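Local atomic coordinates of terminal uridylyltransferase 1 (Trypanosoma brucei, PDB entry 5HZD), a protein that adds uridines from UTP to the 3' hydroxyl of guide RNAs, ribosomal RNAs and some mRNAs, and takes part in mitochondrial RNA editing. Residues T335-N340 against I465-E470; T459-C464 against N472-R477. One frame throughout, in Å; residues are numbered along the deposited sequence.

Interaction 1 (T335-N340 against I465-E470); sequences TSYAIN and IEDPYE
This contact joins Tyr337, a UTP-binding residue at the start of helix 336-349, to Asp467 and Pro468 of the loop assigned as the nucleotide recognition motif, probably forming part of the UTP pocket of this TUTase. CG of Tyr337 stands anti to the backbone N (chi1 -173°), which starts the ring off toward the loop. Tyr337 and Pro468 reach for each other tip to tip, with the phenol OH 3.3 Å from CG of the proline and CE2 packed 3.9 Å from its CD. Asp467 crosses the tyrosine at about a right angle; its OD2 lies in the ring plane at the edge, 3.8 Å from CE2, while carboxylate and ring are turned 60° apart. The polar link between the two segments is a water, hydrogen-bonded to Tyr337 OH at 2.8 Å and donating to Asp467 OD1 at 2.7 Å. Asp467 OD1 also accepts from Glu470 N at 2.8 Å and from Tyr469 N, the two coming from opposite faces of the carboxylate plane. The bond from Tyr469 N makes an Asx turn and that from Glu470 N an Asx motif; together they probably hold the carboxylate that takes the water. Deeper in, CD1 of Ile465 packs 4.1 Å from CB of Ala338. Ala338 N in turn donates to OG1 of Thr335, the N-cap of the helix, at 3.1 Å. Pro468 CB also lies over one face of the Tyr469 ring, toward its rim, and the hydroxyl of Tyr469 bonds to Pro358 O. Around the contact, helix 292-304 touches both tyrosines through Asn296, Ile341 of helix 336-349 packs on Ile465 and Pro468, and Ile339 turns to helix 310-324.

Interaction 2 (T459-C464 against N472-R477); sequences TRYELC and NLNLGR. With SO4 (sulfate ion), chain C.
Asn474 pushes its amide into the bend of 459-464, where ND2 donates to two backbone carbonyls, Arg460 O at 2.8 Å and Leu463 O at 3.2 Å. Both oxygens lie close to the amide plane, but the donor sits above the carbonyl plane of Leu463. CG of Asn474, anti to the backbone N (chi1 -178°), starts the amide off toward the 459-464 backbone. The Tyr461 ring and the amide cross obliquely, with planes 24° apart and Tyr461 CD1 3.8 Å from Asn474 ND2. Beside this, Arg460 N donates to Arg477 O at 2.8 Å, and Arg477 CA points its hydrogen almost straight at Arg460 O. CA of Gly476 makes a more bent C-H contact with Leu463 O. Gly476 N donates to Asn474 OD1 from above the amide face (78° out of its plane), an Asx turn, and a type I beta turn runs from Asn474 to Arg477. Arg477 NH1 folds back to Asn474 O at 3.0 Å, and NE and NH2 grip a sulfate, probably from the crystallisation liquor, which His478 also binds. One water joins Tyr461 OH to Asn472 O. Further out, Trp432 stacks on Tyr461 and donates to Asn472 OD1, while Glu435 pairs with Arg460. With neither segment forming a regular strand, one buried amide ties carbonyls of one segment to the turn of the other, and the bound anion suggests that the Arg477 end would suit a negatively charged group.

The two contacts interlock along the chain, their segments alternating, and their centres lie about 10 Å apart. Asn474 connects them: its OD1 also takes a probable hydrogen bond, 2.9 Å long, from Ile465 N, so the amide that organises interaction 2 holds the first residue of the recognition motif in interaction 1. Leu475 N probably bonds to Ile465 O, also at 2.9 Å, and the Leu475 side chain packs on Ala338 and Asp467. Interaction 1 faces the UTP site, with the Tyr469 side chain about 3 Å from that of Asn296. The Arg460 end of interaction 2 lies near the zinc finger, its side chain about 9 Å from the zinc ion; the Arg477 side chain is about 7 Å from that of Arg171, a probable RNA-binding residue.

Interaction 1 (T335-N340 against I465-E470)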
loop_
_atom_site.group_PDB
_atom_site.type_symbol
_atom_site.label_atom_id
_atom_site.label_comp_id
_atom_site.label_asym_id
_atom_site.label_seq_id
_atom_site.Cartn_x
_atom_site.Cartn_y
_atom_site.Cartn_z
ATOM N N THR A 335 -11.165 -0.918 -3.027
ATOM C CA THR A 335 -9.755 -1.128 -2.774
ATOM C C THR A 335 -9.424 -0.791 -1.323
ATOM O O THR A 335 -10.224 -0.172 -0.594
ATOM C CB THR A 335 -8.934 -0.168 -3.636
ATOM O OG1 THR A 335 -9.344 1.184 -3.360
ATOM C CG2 THR A 335 -9.137 -0.455 -5.106
ATOM N N SER A 336 -8.219 -1.131 -0.897
ATOM C CA SER A 336 -7.792 -0.740 0.442
ATOM C C SER A 336 -7.756 0.774 0.593
ATOM O O SER A 336 -8.089 1.319 1.664
ATOM C CB SER A 336 -6.430 -1.344 0.775
ATOM O OG SER A 336 -6.564 -2.767 0.866
ATOM N N TYR A 337 -7.382 1.480 -0.463
ATOM C CA TYR A 337 -7.391 2.933 -0.423
ATOM C C TYR A 337 -8.808 3.444 -0.152
ATOM O O TYR A 337 -8.977 4.345 0.674
ATOM C CB TYR A 337 -6.885 3.480 -1.767
ATOM C CG TYR A 337 -6.665 4.980 -1.868
ATOM C CD1 TYR A 337 -5.946 5.674 -0.911
ATOM C CD2 TYR A 337 -7.087 5.678 -2.998
ATOM C CE1 TYR A 337 -5.701 7.057 -1.045
ATOM C CE2 TYR A 337 -6.837 7.055 -3.149
ATOM C CZ TYR A 337 -6.148 7.731 -2.169
ATOM O OH TYR A 337 -5.907 9.096 -2.326
ATOM N N ALA A 338 -9.807 2.876 -0.819
ATOM C CA ALA A 338 -11.199 3.315 -0.607
ATOM C C ALA A 338 -11.629 3.126 0.857
ATOM O O ALA A 338 -12.345 3.982 1.439
ATOM C CB ALA A 338 -12.133 2.565 -1.522
ATOM N N ILE A 339 -11.223 2.006 1.457
ATOM C CA ILE A 339 -11.578 1.745 2.859
ATOM C C ILE A 339 -10.911 2.785 3.763
ATOM O O ILE A 339 -11.539 3.291 4.687
ATOM C CB ILE A 339 -11.193 0.317 3.299
ATOM C CG1 ILE A 339 -11.869 -0.740 2.406
ATOM C CG2 ILE A 339 -11.635 0.049 4.778
ATOM C CD1 ILE A 339 -13.402 -0.623 2.315
ATOM N N ASN A 340 -9.644 3.129 3.501
ATOM C CA ASN A 340 -9.002 4.173 4.305
ATOM C C ASN A 340 -9.729 5.512 4.155
ATOM O O ASN A 340 -9.869 6.273 5.127
ATOM C CB ASN A 340 -7.534 4.343 3.902
ATOM C CG ASN A 340 -6.619 3.376 4.599
ATOM O OD1 ASN A 340 -6.783 3.090 5.777
ATOM N ND2 ASN A 340 -5.634 2.863 3.868
ATOM N N ILE A 465 -17.563 7.102 -3.448
ATOM C CA ILE A 465 -16.384 7.563 -2.718
ATOM C C ILE A 465 -15.551 8.311 -3.758
ATOM O O ILE A 465 -15.167 7.733 -4.792
ATOM C CB ILE A 465 -15.573 6.377 -2.174
ATOM C CG1 ILE A 465 -16.422 5.574 -1.188
ATOM C CG2 ILE A 465 -14.329 6.891 -1.483
ATOM C CD1 ILE A 465 -15.651 4.361 -0.616
ATOM N N GLU A 466 -15.323 9.595 -3.522
ATOM C CA GLU A 466 -14.582 10.417 -4.476
ATOM C C GLU A 466 -13.078 10.168 -4.317
ATOM O O GLU A 466 -12.532 10.246 -3.200
ATOM C CB GLU A 466 -14.926 11.900 -4.256
ATOM C CG GLU A 466 -14.179 12.864 -5.223
ATOM C CD GLU A 466 -14.647 14.320 -5.201
ATOM O OE1 GLU A 466 -15.264 14.806 -4.220
ATOM O OE2 GLU A 466 -14.397 15.017 -6.213
ATOM N N ASP A 467 -12.386 9.856 -5.419
ATOM C CA ASP A 467 -10.925 9.754 -5.366
ATOM C C ASP A 467 -10.327 11.152 -5.151
ATOM O O ASP A 467 -10.690 12.119 -5.842
ATOM C CB ASP A 467 -10.384 9.170 -6.673
ATOM C CG ASP A 467 -8.907 8.910 -6.613
ATOM O OD1 ASP A 467 -8.131 9.870 -6.722
ATOM O OD2 ASP A 467 -8.516 7.748 -6.482
ATOM N N PRO A 468 -9.420 11.287 -4.165
ATOM C CA PRO A 468 -8.896 12.614 -3.836
ATOM C C PRO A 468 -8.203 13.345 -4.990
ATOM O O PRO A 468 -8.356 14.563 -5.097
ATOM C CB PRO A 468 -7.883 12.303 -2.731
ATOM C CG PRO A 468 -8.495 11.147 -2.019
ATOM C CD PRO A 468 -9.070 10.291 -3.141
ATOM N N TYR A 469 -7.481 12.621 -5.845
ATOM C CA TYR A 469 -6.677 13.305 -6.883
ATOM C C TYR A 469 -7.108 13.048 -8.322
ATOM O O TYR A 469 -6.701 13.775 -9.239
ATOM C CB TYR A 469 -5.185 12.996 -6.703
ATOM C CG TYR A 469 -4.643 13.487 -5.375
ATOM C CD1 TYR A 469 -4.588 14.857 -5.074
ATOM C CD2 TYR A 469 -4.204 12.580 -4.419
ATOM C CE1 TYR A 469 -4.112 15.308 -3.852
ATOM C CE2 TYR A 469 -3.722 13.017 -3.199
ATOM C CZ TYR A 469 -3.689 14.364 -2.925
ATOM O OH TYR A 469 -3.199 14.791 -1.728
ATOM N N GLU A 470 -7.942 12.045 -8.538
ATOM C CA GLU A 470 -8.521 11.864 -9.869
ATOM C C GLU A 470 -9.970 12.368 -9.922
ATOM O O GLU A 470 -10.884 11.715 -9.395
ATOM C CB GLU A 470 -8.429 10.404 -10.281
ATOM C CG GLU A 470 -8.913 10.150 -11.702
ATOM C CD GLU A 470 -8.313 8.892 -12.316
ATOM O OE1 GLU A 470 -8.941 8.323 -13.241
ATOM O OE2 GLU A 470 -7.207 8.485 -11.883
HETATM O O HOH W 1 -6.109 9.918 -4.944
#

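Interaction 2 (T459-C464 against N472-R477)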
loop_
_atom_site.group_PDB
_atom_site.type_symbol
_atom_site.label_atom_id
_atom_site.label_comp_id
_atom_site.label_asym_id
_atom_site.label_seq_id
_atom_site.Cartn_x
_atom_site.Cartn_y
_atom_site.Cartn_z
ATOM N N THR A 459 -21.033 2.733 -15.239
ATOM C CA THR A 459 -20.372 3.326 -14.092
ATOM C C THR A 459 -21.478 3.514 -13.071
ATOM O O THR A 459 -22.470 4.175 -13.349
ATOM C CB THR A 459 -19.807 4.688 -14.489
ATOM O OG1 THR A 459 -18.770 4.489 -15.464
ATOM C CG2 THR A 459 -19.244 5.384 -13.278
ATOM N N ARG A 460 -21.313 2.921 -11.888
ATOM C CA ARG A 460 -22.382 2.910 -10.886
ATOM C C ARG A 460 -22.114 4.018 -9.874
ATOM O O ARG A 460 -20.949 4.354 -9.594
ATOM C CB ARG A 460 -22.395 1.585 -10.126
ATOM C CG ARG A 460 -22.766 0.385 -10.993
ATOM C CD ARG A 460 -24.172 0.525 -11.512
ATOM N NE ARG A 460 -24.652 -0.712 -12.125
ATOM C CZ ARG A 460 -25.824 -0.865 -12.706
ATOM N NH1 ARG A 460 -26.709 0.145 -12.771
ATOM N NH2 ARG A 460 -26.126 -2.035 -13.224
ATOM N N TYR A 461 -23.207 4.600 -9.373
ATOM C CA TYR A 461 -23.139 5.659 -8.369
ATOM C C TYR A 461 -24.055 5.307 -7.208
ATOM O O TYR A 461 -24.706 6.173 -6.617
ATOM C CB TYR A 461 -23.567 7.006 -8.974
ATOM C CG TYR A 461 -22.654 7.518 -10.073
ATOM C CD1 TYR A 461 -21.289 7.630 -9.870
ATOM C CD2 TYR A 461 -23.168 7.909 -11.307
ATOM C CE1 TYR A 461 -20.446 8.107 -10.862
ATOM C CE2 TYR A 461 -22.328 8.380 -12.318
ATOM C CZ TYR A 461 -20.973 8.492 -12.076
ATOM O OH TYR A 461 -20.132 8.959 -13.070
ATOM N N GLU A 462 -24.118 4.016 -6.882
ATOM C CA GLU A 462 -24.884 3.553 -5.741
ATOM C C GLU A 462 -24.175 3.886 -4.449
ATOM O O GLU A 462 -24.756 4.517 -3.544
ATOM C CB GLU A 462 -25.049 2.039 -5.834
ATOM C CG GLU A 462 -26.101 1.476 -4.925
ATOM C CD GLU A 462 -27.535 1.866 -5.282
ATOM O OE1 GLU A 462 -27.921 1.953 -6.484
ATOM O OE2 GLU A 462 -28.298 2.081 -4.320
ATOM N N LEU A 463 -22.934 3.426 -4.347
ATOM C CA LEU A 463 -22.080 3.798 -3.228
ATOM C C LEU A 463 -20.976 4.666 -3.782
ATOM O O LEU A 463 -20.219 4.218 -4.665
ATOM C CB LEU A 463 -21.454 2.551 -2.600
ATOM C CG LEU A 463 -22.387 1.415 -2.190
ATOM C CD1 LEU A 463 -21.571 0.384 -1.405
ATOM C CD2 LEU A 463 -23.528 1.955 -1.341
ATOM N N CYS A 464 -20.863 5.901 -3.300
ATOM C CA CYS A 464 -19.923 6.835 -3.910
ATOM C C CYS A 464 -18.804 7.262 -2.983
ATOM O O CYS A 464 -19.061 7.754 -1.873
ATOM C CB CYS A 464 -20.667 8.092 -4.371
ATOM S SG CYS A 464 -21.818 7.742 -5.716
ATOM N N ASN A 472 -13.723 12.955 -11.120
ATOM C CA ASN A 472 -14.726 12.142 -11.753
ATOM C C ASN A 472 -14.473 10.659 -11.719
ATOM O O ASN A 472 -14.968 9.947 -12.582
ATOM C CB ASN A 472 -15.000 12.603 -13.188
ATOM C CG ASN A 472 -16.398 12.230 -13.634
ATOM O OD1 ASN A 472 -17.312 12.153 -12.804
ATOM N ND2 ASN A 472 -16.570 11.965 -14.922
ATOM N N LEU A 473 -13.759 10.190 -10.685
ATOM C CA LEU A 473 -13.561 8.762 -10.481
ATOM C C LEU A 473 -14.237 8.335 -9.192
ATOM O O LEU A 473 -13.859 8.782 -8.110
ATOM C CB LEU A 473 -12.069 8.429 -10.386
ATOM C CG LEU A 473 -11.777 6.938 -10.198
ATOM C CD1 LEU A 473 -12.197 6.120 -11.417
ATOM C CD2 LEU A 473 -10.274 6.736 -9.852
ATOM N N ASN A 474 -15.248 7.488 -9.326
ATOM C CA ASN A 474 -15.900 6.874 -8.182
ATOM C C ASN A 474 -15.216 5.581 -7.812
ATOM O O ASN A 474 -15.183 4.640 -8.615
ATOM C CB ASN A 474 -17.393 6.597 -8.484
ATOM C CG ASN A 474 -18.133 6.002 -7.283
ATOM O OD1 ASN A 474 -17.645 6.077 -6.159
ATOM N ND2 ASN A 474 -19.306 5.386 -7.525
ATOM N N LEU A 475 -14.694 5.505 -6.593
ATOM C CA LEU A 475 -14.068 4.258 -6.151
ATOM C C LEU A 475 -15.099 3.133 -6.019
ATOM O O LEU A 475 -14.743 1.954 -6.000
ATOM C CB LEU A 475 -13.232 4.452 -4.873
ATOM C CG LEU A 475 -12.177 5.558 -5.020
ATOM C CD1 LEU A 475 -11.371 5.704 -3.737
ATOM C CD2 LEU A 475 -11.228 5.217 -6.171
ATOM N N GLY A 476 -16.383 3.483 -5.963
ATOM C CA GLY A 476 -17.420 2.472 -6.005
ATOM C C GLY A 476 -18.081 2.235 -7.363
ATOM O O GLY A 476 -19.209 1.720 -7.428
ATOM N N ARG A 477 -17.401 2.618 -8.447
ATOM C CA ARG A 477 -17.976 2.573 -9.779
ATOM C C ARG A 477 -18.409 1.213 -10.293
ATOM O O ARG A 477 -19.189 1.140 -11.246
ATOM C CB ARG A 477 -17.023 3.214 -10.797
ATOM C CG ARG A 477 -15.711 2.455 -10.956
ATOM C CD ARG A 477 -14.658 3.273 -11.704
ATOM N NE ARG A 477 -13.367 2.554 -11.726
ATOM C CZ ARG A 477 -12.522 2.489 -10.699
ATOM N NH1 ARG A 477 -12.814 3.080 -9.535
ATOM N NH2 ARG A 477 -11.378 1.822 -10.827
HETATM S S SO4 C . -11.741 0.670 -14.504
HETATM O O1 SO4 C . -10.573 1.533 -14.643
HETATM O O2 SO4 C . -11.882 -0.165 -15.700
HETATM O O3 SO4 C . -12.938 1.501 -14.353
HETATM O O4 SO4 C . -11.564 -0.178 -13.323
HETATM O O HOH W 2 -17.544 8.757 -13.132
HETATM O O HOH W 3 -21.796 2.271 -6.700
#